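Local coordinates for sensor protein CpxA (Vibrio parahaemolyticus, PDB 3V67) that probably autophosphorylates on a histidine with ATP as the sensor kinase of a two-component system, here represented by its periplasmic PAS-fold sensing domain, at residues R101-G106 with V121-N126; R10-E15 with P94-Y99; G46-K51 with D71-F76; E22-I27 with V108-A113. All blocks are in the same frame, centred on the assembly; numbering follows the deposited sequence.

Contact 1: R101-G106 with V121-N126; sequences RYMIAG and VGFKWN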
loop_
_atom_site.group_PDB
_atom_site.type_symbol
_atom_site.label_atom_id
_atom_site.label_comp_id
_atom_site.label_asym_id
_atom_site.label_seq_id
_atom_site.Cartn_x
_atom_site.Cartn_y
_atom_site.Cartn_z
ATOM N N ARG A 101 8.451 -3.204 11.479
ATOM C CA ARG A 101 8.589 -2.140 10.495
ATOM C C ARG A 101 9.294 -2.668 9.252
ATOM O O ARG A 101 9.646 -1.902 8.356
ATOM C CB ARG A 101 9.377 -0.967 11.082
ATOM C CG ARG A 101 8.630 -0.171 12.144
ATOM C CD ARG A 101 7.785 0.932 11.525
ATOM N NE ARG A 101 7.190 1.801 12.539
ATOM C CZ ARG A 101 7.805 2.845 13.087
ATOM N NH1 ARG A 101 9.043 3.154 12.724
ATOM N NH2 ARG A 101 7.186 3.579 14.002
ATOM N N TYR A 102 9.495 -3.981 9.202
ATOM C CA TYR A 102 10.222 -4.604 8.100
ATOM C C TYR A 102 9.295 -5.409 7.195
ATOM O O TYR A 102 8.843 -6.493 7.558
ATOM C CB TYR A 102 11.333 -5.502 8.643
ATOM C CG TYR A 102 12.367 -5.911 7.618
ATOM C CD1 TYR A 102 13.221 -4.972 7.052
ATOM C CD2 TYR A 102 12.502 -7.238 7.228
ATOM C CE1 TYR A 102 14.171 -5.341 6.120
ATOM C CE2 TYR A 102 13.452 -7.617 6.297
ATOM C CZ TYR A 102 14.284 -6.663 5.747
ATOM O OH TYR A 102 15.233 -7.032 4.820
ATOM N N MET A 103 9.017 -4.869 6.014
ATOM C CA MET A 103 8.167 -5.540 5.039
ATOM C C MET A 103 8.955 -6.568 4.232
ATOM O O MET A 103 10.108 -6.337 3.868
ATOM C CB MET A 103 7.546 -4.519 4.084
ATOM C CG MET A 103 6.511 -5.108 3.139
ATOM S SD MET A 103 4.921 -5.350 3.949
ATOM C CE MET A 103 4.329 -3.666 3.998
ATOM N N ILE A 104 8.326 -7.701 3.950
ATOM C CA ILE A 104 8.951 -8.737 3.141
ATOM C C ILE A 104 8.040 -9.167 2.002
ATOM O O ILE A 104 6.878 -9.514 2.226
ATOM C CB ILE A 104 9.322 -9.957 3.989
ATOM C CG1 ILE A 104 10.528 -9.627 4.872
ATOM C CG2 ILE A 104 9.619 -11.151 3.098
ATOM C CD1 ILE A 104 11.011 -10.783 5.696
ATOM N N ALA A 105 8.572 -9.142 0.782
ATOM C CA ALA A 105 7.779 -9.453 -0.401
ATOM C C ALA A 105 8.350 -10.622 -1.201
ATOM O O ALA A 105 9.564 -10.741 -1.371
ATOM C CB ALA A 105 7.651 -8.215 -1.286
ATOM N N GLY A 106 7.463 -11.481 -1.692
ATOM C CA GLY A 106 7.860 -12.624 -2.498
ATOM C C GLY A 106 6.863 -13.768 -2.410
ATOM O O GLY A 106 5.784 -13.612 -1.840
ATOM N N VAL A 121 12.377 -9.989 -1.295
ATOM C CA VAL A 121 12.966 -8.691 -0.989
ATOM C C VAL A 121 12.451 -8.167 0.347
ATOM O O VAL A 121 11.244 -8.041 0.552
ATOM C CB VAL A 121 12.684 -7.651 -2.102
ATOM C CG1 VAL A 121 13.252 -6.299 -1.719
ATOM C CG2 VAL A 121 13.267 -8.109 -3.427
ATOM N N GLY A 122 13.374 -7.877 1.256
ATOM C CA GLY A 122 13.039 -7.286 2.534
ATOM C C GLY A 122 13.407 -5.818 2.529
ATOM O O GLY A 122 14.400 -5.423 1.927
ATOM N N PHE A 123 12.596 -5.004 3.189
ATOM C CA PHE A 123 12.836 -3.569 3.232
ATOM C C PHE A 123 12.016 -2.952 4.346
ATOM O O PHE A 123 10.837 -3.255 4.485
ATOM C CB PHE A 123 12.490 -2.920 1.888
ATOM C CG PHE A 123 11.115 -3.259 1.380
ATOM C CD1 PHE A 123 10.031 -2.446 1.672
ATOM C CD2 PHE A 123 10.911 -4.383 0.597
ATOM C CE1 PHE A 123 8.766 -2.757 1.204
ATOM C CE2 PHE A 123 9.648 -4.699 0.124
ATOM C CZ PHE A 123 8.576 -3.884 0.426
ATOM N N LYS A 124 12.636 -2.093 5.146
ATOM C CA LYS A 124 11.918 -1.477 6.254
ATOM C C LYS A 124 10.836 -0.528 5.746
ATOM O O LYS A 124 11.028 0.199 4.769
ATOM C CB LYS A 124 12.867 -0.785 7.240
ATOM C CG LYS A 124 13.319 0.607 6.840
ATOM C CD LYS A 124 13.077 1.596 7.976
ATOM C CE LYS A 124 13.725 1.132 9.274
ATOM N NZ LYS A 124 13.395 2.032 10.411
ATOM N N TRP A 125 9.690 -0.563 6.411
ATOM C CA TRP A 125 8.521 0.174 5.968
ATOM C C TRP A 125 8.160 1.229 7.007
ATOM O O TRP A 125 7.867 0.902 8.157
ATOM C CB TRP A 125 7.364 -0.800 5.762
ATOM C CG TRP A 125 6.275 -0.270 4.913
ATOM C CD1 TRP A 125 6.381 0.154 3.618
ATOM C CD2 TRP A 125 4.904 -0.114 5.273
ATOM N NE1 TRP A 125 5.160 0.576 3.153
ATOM C CE2 TRP A 125 4.230 0.408 4.151
ATOM C CE3 TRP A 125 4.172 -0.374 6.437
ATOM C CZ2 TRP A 125 2.868 0.695 4.161
ATOM C CZ3 TRP A 125 2.816 -0.092 6.443
ATOM C CH2 TRP A 125 2.179 0.431 5.315
ATOM N N ASN A 126 8.179 2.495 6.598
ATOM C CA ASN A 126 8.082 3.601 7.549
ATOM C C ASN A 126 6.746 4.314 7.682
ATOM O O ASN A 126 6.656 5.512 7.409
ATOM C CB ASN A 126 9.180 4.630 7.296
ATOM C CG ASN A 126 10.519 4.178 7.816
ATOM O OD1 ASN A 126 10.641 3.749 8.963
ATOM N ND2 ASN A 126 11.532 4.258 6.971
#
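Strands 102-112 and 115-124 form a β-hairpin in the centre of the antiparallel PAS-fold sheet, and this contact lies at its open end. Two hydrogen-bonded pairs hold it. Ala105 and Val121 give and take in the carbonyl plane, Ala105 N to Val121 O and Val121 N to Ala105 O both 2.9 Å. Met103 and Phe123 do the same less evenly: Phe123 N meets Met103 O nearly along the C=O axis, whereas Met103 N sits above the plane of the Phe123 carbonyl and the N-H...O angle is only 136°. Beyond the strands, Trp125 N adds a fifth hydrogen bond, to Arg101 O, at a very short 2.4 Å. The alternate amides look outward: Ile104 and Gly106 bond to Arg97 and Lys95 of strand 95-99, Gly122 to Arg57 of strand 57-61, using both edges.

Tyr102 and Ile104 share the face beneath helix 75-87. With CG anti to the backbone N, the Tyr102 ring lies across the neighbouring strand, Phe123 N over its face. Gly122, lacking a side chain, admits the phenol of Tyr102, whose OH is 3.2 Å from Gly122 C but too poorly angled to bond Gly122 O. On the other face, flexible Met103 bends at chi2 and chi3 between two aromatics: CB lies over the Phe123 ring, and CE sits 4.0 Å from the centroid of the five-membered ring of Trp125, over its face.

Contact 2: R10-E15 with P94-Y99; sequences RDIPDE and PKQRLY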
loop_
_atom_site.group_PDB
_atom_site.type_symbol
_atom_site.label_atom_id
_atom_site.label_comp_id
_atom_site.label_asym_id
_atom_site.label_seq_id
_atom_site.Cartn_x
_atom_site.Cartn_y
_atom_site.Cartn_z
ATOM N N ARG A 10 -0.660 -9.558 1.952
ATOM C CA ARG A 10 -1.223 -8.484 1.151
ATOM C C ARG A 10 -0.564 -8.420 -0.215
ATOM O O ARG A 10 0.562 -8.883 -0.394
ATOM C CB ARG A 10 -1.061 -7.153 1.884
ATOM C CG ARG A 10 -1.660 -7.172 3.279
ATOM C CD ARG A 10 -1.148 -6.031 4.134
ATOM N NE ARG A 10 -1.540 -4.727 3.611
ATOM C CZ ARG A 10 -1.539 -3.609 4.329
ATOM N NH1 ARG A 10 -1.176 -3.641 5.604
ATOM N NH2 ARG A 10 -1.910 -2.461 3.776
ATOM N N ASP A 11 -1.279 -7.853 -1.180
ATOM C CA ASP A 11 -0.756 -7.687 -2.528
ATOM C C ASP A 11 0.437 -6.748 -2.536
ATOM O O ASP A 11 0.496 -5.797 -1.760
ATOM C CB ASP A 11 -1.838 -7.130 -3.457
ATOM C CG ASP A 11 -2.827 -8.186 -3.903
ATOM O OD1 ASP A 11 -2.747 -9.331 -3.407
ATOM O OD2 ASP A 11 -3.691 -7.868 -4.746
ATOM N N ILE A 12 1.386 -7.020 -3.423
ATOM C CA ILE A 12 2.496 -6.112 -3.652
ATOM C C ILE A 12 2.057 -5.067 -4.667
ATOM O O ILE A 12 1.498 -5.413 -5.709
ATOM C CB ILE A 12 3.722 -6.860 -4.203
ATOM C CG1 ILE A 12 3.996 -8.123 -3.382
ATOM C CG2 ILE A 12 4.942 -5.956 -4.221
ATOM C CD1 ILE A 12 5.099 -8.994 -3.949
ATOM N N PRO A 13 2.286 -3.783 -4.355
ATOM C CA PRO A 13 1.991 -2.678 -5.272
ATOM C C PRO A 13 2.654 -2.911 -6.623
ATOM O O PRO A 13 3.814 -3.321 -6.659
ATOM C CB PRO A 13 2.627 -1.473 -4.577
ATOM C CG PRO A 13 2.575 -1.813 -3.132
ATOM C CD PRO A 13 2.780 -3.302 -3.052
ATOM N N ASP A 14 1.923 -2.651 -7.704
ATOM C CA ASP A 14 2.371 -2.969 -9.061
ATOM C C ASP A 14 3.763 -2.448 -9.409
ATOM O O ASP A 14 4.524 -3.121 -10.103
ATOM C CB ASP A 14 1.359 -2.466 -10.090
ATOM C CG ASP A 14 0.019 -3.157 -9.968
ATOM O OD1 ASP A 14 -0.055 -4.178 -9.251
ATOM O OD2 ASP A 14 -0.957 -2.689 -10.592
ATOM N N GLU A 15 4.088 -1.249 -8.933
ATOM C CA GLU A 15 5.401 -0.664 -9.175
ATOM C C GLU A 15 6.487 -1.458 -8.458
ATOM O O GLU A 15 7.550 -1.732 -9.021
ATOM C CB GLU A 15 5.430 0.803 -8.733
ATOM C CG GLU A 15 4.827 1.066 -7.356
ATOM C CD GLU A 15 3.334 1.343 -7.406
ATOM O OE1 GLU A 15 2.817 1.628 -8.507
ATOM O OE2 GLU A 15 2.678 1.279 -6.344
ATOM N N PRO A 94 2.912 -13.926 -5.475
ATOM C CA PRO A 94 3.764 -13.101 -4.614
ATOM C C PRO A 94 2.926 -12.183 -3.737
ATOM O O PRO A 94 1.999 -11.536 -4.224
ATOM C CB PRO A 94 4.571 -12.268 -5.612
ATOM C CG PRO A 94 4.524 -13.045 -6.887
ATOM C CD PRO A 94 3.169 -13.681 -6.902
ATOM N N LYS A 95 3.250 -12.141 -2.450
ATOM C CA LYS A 95 2.555 -11.278 -1.509
ATOM C C LYS A 95 3.583 -10.573 -0.640
ATOM O O LYS A 95 4.785 -10.801 -0.783
ATOM C CB LYS A 95 1.612 -12.100 -0.625
ATOM C CG LYS A 95 0.499 -12.819 -1.378
ATOM C CD LYS A 95 -0.563 -11.848 -1.870
ATOM C CE LYS A 95 -1.712 -12.590 -2.535
ATOM N NZ LYS A 95 -2.800 -11.673 -2.964
ATOM N N GLN A 96 3.113 -9.714 0.258
ATOM C CA GLN A 96 4.000 -9.092 1.232
ATOM C C GLN A 96 3.438 -9.154 2.650
ATOM O O GLN A 96 2.224 -9.112 2.851
ATOM C CB GLN A 96 4.343 -7.653 0.836
ATOM C CG GLN A 96 3.158 -6.706 0.788
ATOM C CD GLN A 96 3.554 -5.307 0.345
ATOM O OE1 GLN A 96 4.597 -5.115 -0.279
ATOM N NE2 GLN A 96 2.722 -4.324 0.669
ATOM N N ARG A 97 4.334 -9.269 3.626
ATOM C CA ARG A 97 3.960 -9.317 5.036
ATOM C C ARG A 97 4.800 -8.333 5.844
ATOM O O ARG A 97 5.992 -8.169 5.586
ATOM C CB ARG A 97 4.150 -10.725 5.602
ATOM C CG ARG A 97 3.035 -11.703 5.259
ATOM C CD ARG A 97 3.313 -13.080 5.851
ATOM N NE ARG A 97 2.084 -13.833 6.077
ATOM C CZ ARG A 97 1.538 -14.661 5.194
ATOM N NH1 ARG A 97 2.109 -14.847 4.011
ATOM N NH2 ARG A 97 0.417 -15.305 5.492
ATOM N N LEU A 98 4.181 -7.688 6.827
ATOM C CA LEU A 98 4.884 -6.714 7.654
ATOM C C LEU A 98 5.327 -7.312 8.984
ATOM O O LEU A 98 4.516 -7.821 9.754
ATOM C CB LEU A 98 4.016 -5.476 7.890
ATOM C CG LEU A 98 4.704 -4.297 8.580
ATOM C CD1 LEU A 98 5.892 -3.817 7.764
ATOM C CD2 LEU A 98 3.716 -3.163 8.811
ATOM N N TYR A 99 6.628 -7.244 9.240
ATOM C CA TYR A 99 7.212 -7.724 10.485
ATOM C C TYR A 99 7.759 -6.542 11.276
ATOM O O TYR A 99 8.899 -6.121 11.076
ATOM C CB TYR A 99 8.326 -8.733 10.197
ATOM C CG TYR A 99 7.826 -10.017 9.576
ATOM C CD1 TYR A 99 7.498 -11.108 10.371
ATOM C CD2 TYR A 99 7.672 -10.136 8.200
ATOM C CE1 TYR A 99 7.037 -12.279 9.816
ATOM C CE2 TYR A 99 7.211 -11.304 7.635
ATOM C CZ TYR A 99 6.895 -12.375 8.447
ATOM O OH TYR A 99 6.432 -13.546 7.889
HETATM O O HOH W 1 0.513 -9.606 -5.138
#
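A short, weakly bonded strand about 10-11 runs antiparallel along strand 95-99 at the edge of the PAS-fold sheet, just before helix 14-30, whose N-cap position is held by Pro13. Arg10 and Gln96 form the hydrogen-bonded pair, Gln96 N to Arg10 O at 2.8 Å and Arg10 N to Gln96 O at 3.1 Å, each in the carbonyl plane. Their side chains share one face. Gln96 CG takes the crowded position between the backbone N and the carbonyl carbon (chi1 63°), and the chain then runs straight, carrying the amide across Pro13 at about a right angle. Gln96 OE1 comes 3.8 Å from Pro13 CD, so the amide crosses the proline ring rather than running along it. The guanidinium of Arg10 serves the dimer instead, its NH1 bridging to Asp14 of the second subunit.

Asp11 and Lys95 lie side by side, pointing the same way. Lys95 bends at chi2 (-73°) and then stretches out, so CD passes Arg10 O and the ammonium meets the carboxylate nearly along a C-O axis; lysine has just the reach for this salt bridge, Lys95 NZ to Asp11 OD1 at a very short 2.4 Å. Ile12, branched and apolar, crosses Pro94 at about a right angle, CD1 3.7 Å from Pro94 CB. One water joins the backbones there, accepting from Ile12 N and donating to Pro94 O at 2.6 Å.

Contact 3: G46-K51 with D71-F76; sequences GNRAGK and DKRSNF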
loop_
_atom_site.group_PDB
_atom_site.type_symbol
_atom_site.label_atom_id
_atom_site.label_comp_id
_atom_site.label_asym_id
_atom_site.label_seq_id
_atom_site.Cartn_x
_atom_site.Cartn_y
_atom_site.Cartn_z
ATOM N N GLY A 46 26.998 -9.657 -0.936
ATOM C CA GLY A 46 28.200 -8.900 -0.644
ATOM C C GLY A 46 28.031 -7.401 -0.785
ATOM O O GLY A 46 28.796 -6.635 -0.203
ATOM N N ASN A 47 27.035 -6.970 -1.552
ATOM C CA ASN A 47 26.876 -5.547 -1.831
ATOM C C ASN A 47 26.270 -4.720 -0.694
ATOM O O ASN A 47 26.191 -3.495 -0.792
ATOM C CB ASN A 47 26.117 -5.322 -3.141
ATOM C CG ASN A 47 27.048 -5.070 -4.314
ATOM O OD1 ASN A 47 28.185 -4.631 -4.133
ATOM N ND2 ASN A 47 26.571 -5.343 -5.522
ATOM N N ARG A 48 25.853 -5.383 0.382
ATOM C CA ARG A 48 25.339 -4.675 1.555
ATOM C C ARG A 48 26.469 -4.239 2.479
ATOM O O ARG A 48 27.353 -5.031 2.811
ATOM C CB ARG A 48 24.343 -5.538 2.322
ATOM C CG ARG A 48 23.009 -5.692 1.629
ATOM C CD ARG A 48 22.032 -6.430 2.516
ATOM N NE ARG A 48 21.702 -5.668 3.714
ATOM C CZ ARG A 48 20.808 -4.687 3.739
ATOM N NH1 ARG A 48 20.171 -4.354 2.626
ATOM N NH2 ARG A 48 20.551 -4.039 4.867
ATOM N N ALA A 49 26.427 -2.980 2.902
ATOM C CA ALA A 49 27.538 -2.375 3.628
ATOM C C ALA A 49 27.474 -2.627 5.131
ATOM O O ALA A 49 28.454 -2.422 5.845
ATOM C CB ALA A 49 27.602 -0.890 3.340
ATOM N N GLY A 50 26.319 -3.073 5.608
ATOM C CA GLY A 50 26.145 -3.321 7.026
ATOM C C GLY A 50 24.718 -3.698 7.337
ATOM O O GLY A 50 23.902 -3.857 6.432
ATOM N N LYS A 51 24.414 -3.842 8.622
ATOM C CA LYS A 51 23.076 -4.245 9.035
ATOM C C LYS A 51 22.099 -3.073 8.966
ATOM O O LYS A 51 20.925 -3.254 8.657
ATOM C CB LYS A 51 23.099 -4.864 10.439
ATOM C CG LYS A 51 23.450 -3.897 11.548
ATOM C CD LYS A 51 23.707 -4.609 12.861
ATOM C CE LYS A 51 23.782 -3.602 13.998
ATOM N NZ LYS A 51 24.842 -3.935 14.988
ATOM N N ASP A 71 25.217 -16.250 6.604
ATOM C CA ASP A 71 24.672 -15.515 7.749
ATOM C C ASP A 71 25.015 -14.019 7.758
ATOM O O ASP A 71 26.178 -13.638 7.644
ATOM C CB ASP A 71 25.089 -16.153 9.070
ATOM C CG ASP A 71 24.342 -15.572 10.251
ATOM O OD1 ASP A 71 23.387 -16.219 10.724
ATOM O OD2 ASP A 71 24.700 -14.462 10.695
ATOM N N LYS A 72 23.989 -13.180 7.883
ATOM C CA LYS A 72 24.177 -11.731 7.837
ATOM C C LYS A 72 23.962 -11.050 9.196
ATOM O O LYS A 72 23.150 -11.493 10.012
ATOM C CB LYS A 72 23.286 -11.098 6.757
ATOM C CG LYS A 72 23.941 -9.940 6.001
ATOM C CD LYS A 72 23.081 -9.465 4.835
ATOM C CE LYS A 72 23.747 -9.756 3.496
ATOM N NZ LYS A 72 22.848 -9.451 2.344
ATOM N N ARG A 73 24.705 -9.964 9.400
ATOM C CA ARG A 73 24.735 -9.151 10.620
ATOM C C ARG A 73 23.400 -8.966 11.355
ATOM O O ARG A 73 23.379 -8.756 12.568
ATOM C CB ARG A 73 25.320 -7.770 10.290
ATOM C CG ARG A 73 26.454 -7.776 9.261
ATOM C CD ARG A 73 25.939 -7.523 7.843
ATOM N NE ARG A 73 27.002 -7.061 6.956
ATOM C CZ ARG A 73 26.831 -6.761 5.672
ATOM N NH1 ARG A 73 25.633 -6.876 5.109
ATOM N NH2 ARG A 73 27.860 -6.343 4.945
ATOM N N SER A 74 22.292 -9.038 10.623
ATOM C CA SER A 74 20.973 -8.819 11.212
ATOM C C SER A 74 20.173 -10.110 11.391
ATOM O O SER A 74 19.691 -10.694 10.423
ATOM C CB SER A 74 20.173 -7.820 10.372
ATOM O OG SER A 74 18.914 -7.560 10.967
ATOM N N ASN A 75 20.028 -10.542 12.640
ATOM C CA ASN A 75 19.273 -11.749 12.957
ATOM C C ASN A 75 17.773 -11.561 12.751
ATOM O O ASN A 75 17.070 -12.486 12.340
ATOM C CB ASN A 75 19.546 -12.175 14.400
ATOM C CG ASN A 75 20.082 -13.590 14.498
ATOM O OD1 ASN A 75 19.316 -14.553 14.548
ATOM N ND2 ASN A 75 21.404 -13.723 14.527
ATOM N N PHE A 76 17.296 -10.355 13.042
ATOM C CA PHE A 76 15.878 -10.027 12.931
ATOM C C PHE A 76 15.335 -10.250 11.519
ATOM O O PHE A 76 14.312 -10.917 11.339
ATOM C CB PHE A 76 15.639 -8.583 13.376
ATOM C CG PHE A 76 14.346 -8.005 12.885
ATOM C CD1 PHE A 76 13.139 -8.411 13.427
ATOM C CD2 PHE A 76 14.340 -7.049 11.885
ATOM C CE1 PHE A 76 11.947 -7.878 12.974
ATOM C CE2 PHE A 76 13.154 -6.512 11.429
ATOM C CZ PHE A 76 11.955 -6.926 11.973
#
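Arg73 does most of the work here, reaching from the residues that lead into helix 75-87 to the loop that follows helix 37-46. Its CG is anti to the carbonyl carbon, and a bend at chi2 (94°) turns the rest of the chain along the backbone of Arg48-Lys51. At the tip, Arg73 NH2 gives a hydrogen bond to Arg48 O at 2.6 Å. The oxygen lies close to the guanidinium plane, but the donor stands above the plane of the carbonyl. One guanidinium face rests over the Ala49-Gly50 peptide, with Gly50 N 3.6 Å from the plane and offset toward the rim. Gly50, its backbone almost fully extended (phi 175°, a value that suits glycine), carries this peptide along under the arginine.

Arg48 supplies that carbonyl and stands close to two other cations, Lys72 and Arg73. Arg48 CB is 3.3 Å from Arg73 NH1; Lys72 crosses the Arg48 side chain at about a right angle, its NZ 3.1 Å from Arg48 CD. The guanidinium of Arg48 bends away at chi3 and is occupied by the carbonyls of Arg55 and Asp53, and Lys72 NZ has a weak bond to Glu45 O. Backbone oxygens thus probably soften the repulsion among the three cations.

Lys51 contributes the root of its side chain: CB lies 3.7 Å from Arg73 CB and near Ser74 CB, while the ammonium leads away.

The whole is a side-chain-to-main-chain hydrogen bond between two loops of the PAS fold, one before strand 57-61 and one after strand 67-68.

Contact 4: E22-I27 with V108-A113; sequences ETRDAI and VPIVLA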
loop_
_atom_site.group_PDB
_atom_site.type_symbol
_atom_site.label_atom_id
_atom_site.label_comp_id
_atom_site.label_asym_id
_atom_site.label_seq_id
_atom_site.Cartn_x
_atom_site.Cartn_y
_atom_site.Cartn_z
ATOM N N GLU A 22 12.113 -6.885 -12.373
ATOM C CA GLU A 22 13.243 -6.296 -13.082
ATOM C C GLU A 22 14.600 -6.647 -12.463
ATOM O O GLU A 22 15.532 -7.017 -13.180
ATOM C CB GLU A 22 13.073 -4.780 -13.199
ATOM C CG GLU A 22 11.967 -4.361 -14.159
ATOM C CD GLU A 22 11.672 -2.875 -14.106
ATOM O OE1 GLU A 22 12.243 -2.180 -13.238
ATOM O OE2 GLU A 22 10.868 -2.401 -14.935
ATOM N N THR A 23 14.714 -6.543 -11.140
ATOM C CA THR A 23 15.980 -6.871 -10.486
ATOM C C THR A 23 16.214 -8.378 -10.462
ATOM O O THR A 23 17.354 -8.832 -10.404
ATOM C CB THR A 23 16.094 -6.311 -9.046
ATOM O OG1 THR A 23 15.737 -7.323 -8.098
ATOM C CG2 THR A 23 15.215 -5.089 -8.855
ATOM N N ARG A 24 15.132 -9.151 -10.499
ATOM C CA ARG A 24 15.244 -10.601 -10.604
ATOM C C ARG A 24 15.895 -10.947 -11.936
ATOM O O ARG A 24 16.912 -11.642 -11.976
ATOM C CB ARG A 24 13.865 -11.259 -10.492
ATOM C CG ARG A 24 13.874 -12.781 -10.316
ATOM C CD ARG A 24 13.921 -13.525 -11.647
ATOM N NE ARG A 24 13.118 -12.867 -12.675
ATOM C CZ ARG A 24 11.831 -13.111 -12.902
ATOM N NH1 ARG A 24 11.177 -14.006 -12.173
ATOM N NH2 ARG A 24 11.193 -12.454 -13.859
ATOM N N ASP A 25 15.300 -10.455 -13.021
ATOM C CA ASP A 25 15.841 -10.666 -14.361
ATOM C C ASP A 25 17.277 -10.163 -14.468
ATOM O O ASP A 25 18.120 -10.790 -15.114
ATOM C CB ASP A 25 14.965 -9.974 -15.411
ATOM C CG ASP A 25 13.767 -10.813 -15.818
ATOM O OD1 ASP A 25 13.440 -11.779 -15.098
ATOM O OD2 ASP A 25 13.148 -10.507 -16.859
ATOM N N ALA A 26 17.550 -9.034 -13.820
ATOM C CA ALA A 26 18.885 -8.440 -13.841
ATOM C C ALA A 26 19.918 -9.321 -13.145
ATOM O O ALA A 26 21.011 -9.535 -13.667
ATOM C CB ALA A 26 18.860 -7.060 -13.211
ATOM N N ILE A 27 19.569 -9.822 -11.964
ATOM C CA ILE A 27 20.444 -10.719 -11.214
ATOM C C ILE A 27 20.665 -12.012 -11.994
ATOM O O ILE A 27 21.777 -12.550 -12.032
ATOM C CB ILE A 27 19.869 -11.028 -9.812
ATOM C CG1 ILE A 27 19.979 -9.796 -8.909
ATOM C CG2 ILE A 27 20.588 -12.204 -9.174
ATOM C CD1 ILE A 27 19.552 -10.046 -7.471
ATOM N N VAL A 108 9.395 -14.661 -5.890
ATOM C CA VAL A 108 9.374 -14.681 -7.353
ATOM C C VAL A 108 10.388 -15.708 -7.842
ATOM O O VAL A 108 11.478 -15.811 -7.290
ATOM C CB VAL A 108 9.665 -13.290 -7.981
ATOM C CG1 VAL A 108 8.566 -12.301 -7.615
ATOM C CG2 VAL A 108 11.027 -12.762 -7.557
ATOM N N PRO A 109 10.027 -16.490 -8.867
ATOM C CA PRO A 109 10.959 -17.518 -9.342
ATOM C C PRO A 109 12.256 -16.920 -9.871
ATOM O O PRO A 109 12.248 -15.828 -10.434
ATOM C CB PRO A 109 10.185 -18.199 -10.472
ATOM C CG PRO A 109 9.132 -17.215 -10.876
ATOM C CD PRO A 109 8.765 -16.489 -9.626
ATOM N N ILE A 110 13.362 -17.627 -9.672
ATOM C CA ILE A 110 14.646 -17.183 -10.191
ATOM C C ILE A 110 15.518 -18.384 -10.532
ATOM O O ILE A 110 15.395 -19.441 -9.923
ATOM C CB ILE A 110 15.372 -16.240 -9.198
ATOM C CG1 ILE A 110 16.475 -15.447 -9.908
ATOM C CG2 ILE A 110 15.919 -17.015 -8.004
ATOM C CD1 ILE A 110 17.157 -14.412 -9.031
ATOM N N VAL A 111 16.377 -18.231 -11.532
ATOM C CA VAL A 111 17.286 -19.303 -11.907
ATOM C C VAL A 111 18.727 -18.854 -11.718
ATOM O O VAL A 111 19.201 -17.943 -12.402
ATOM C CB VAL A 111 17.082 -19.754 -13.364
ATOM C CG1 VAL A 111 18.127 -20.791 -13.745
ATOM C CG2 VAL A 111 15.675 -20.303 -13.561
ATOM N N LEU A 112 19.413 -19.502 -10.783
ATOM C CA LEU A 112 20.804 -19.194 -10.498
ATOM C C LEU A 112 21.612 -20.481 -10.481
ATOM O O LEU A 112 21.229 -21.443 -9.817
ATOM C CB LEU A 112 20.926 -18.475 -9.151
ATOM C CG LEU A 112 20.212 -17.125 -9.017
ATOM C CD1 LEU A 112 20.441 -16.539 -7.630
ATOM C CD2 LEU A 112 20.668 -16.150 -10.097
ATOM N N ALA A 113 22.723 -20.488 -11.215
ATOM C CA ALA A 113 23.582 -21.667 -11.337
ATOM C C ALA A 113 22.813 -22.896 -11.825
ATOM O O ALA A 113 22.990 -23.994 -11.296
ATOM C CB ALA A 113 24.284 -21.961 -10.013
#
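Val108 opens the contact by setting CG2 4.0 Å from Arg24 CG, apolar against the arginine stem. Pro109 follows with its carbonyl turned to the helix: Arg24 NH1 donates to Pro109 O at 2.7 Å, a fairly straight bond (161°) in the carbonyl plane and near that of the guanidinium. Arg24 gets there with CG anti to the backbone N and bends at chi2 and chi3, so that Arg24 CD is 3.1 Å from Pro109 O. Asp25 fixes the rotation from the other side: Asp25 OD1 accepts from both Arg24 NE and Arg24 NH2, each at 2.7 Å, a side-on salt bridge to one oxygen. Ile110 slides past Arg24 in the opposite direction, CG1 3.6 Å from Arg24 CD, and its side chain crosses that of Ile27 obliquely, CD1 touching Ile27 CG2. Leu112 completes the row, with CD2 4.1 Å from Ile27 CG2, so that one β-branched helix residue meets two strand residues.

Helix 14-30 runs nearly parallel to strand 102-112, 11° between directions and 8.5 Å between axes. Within the sheet the strand pairs with 115-124, while Leu112 packs on Leu37 and Ile40 of helix 37-46 and on Phe60 of strand 57-61.

Strand 102-112 is the common thread: its start makes contact 1 and its end contact 4, with centres 19 Å apart. Contact 2 lies beside contact 1, centres 9 Å apart, where strand 95-99 lies next to 102-112 in the sheet and Met103 SD packs on Arg97 O. Helix 14-30 links contacts 2 and 4, which also meet where Pro94 packs on Val108. Contact 3 sits across the domain from contact 2, about 22 Å between centres, yet Phe76 reaches both Tyr102 and Tyr99. Contacts 2, 3 and 4 touch the second subunit; contact 1 does not. The ATP-binding kinase part lies outside this periplasmic domain.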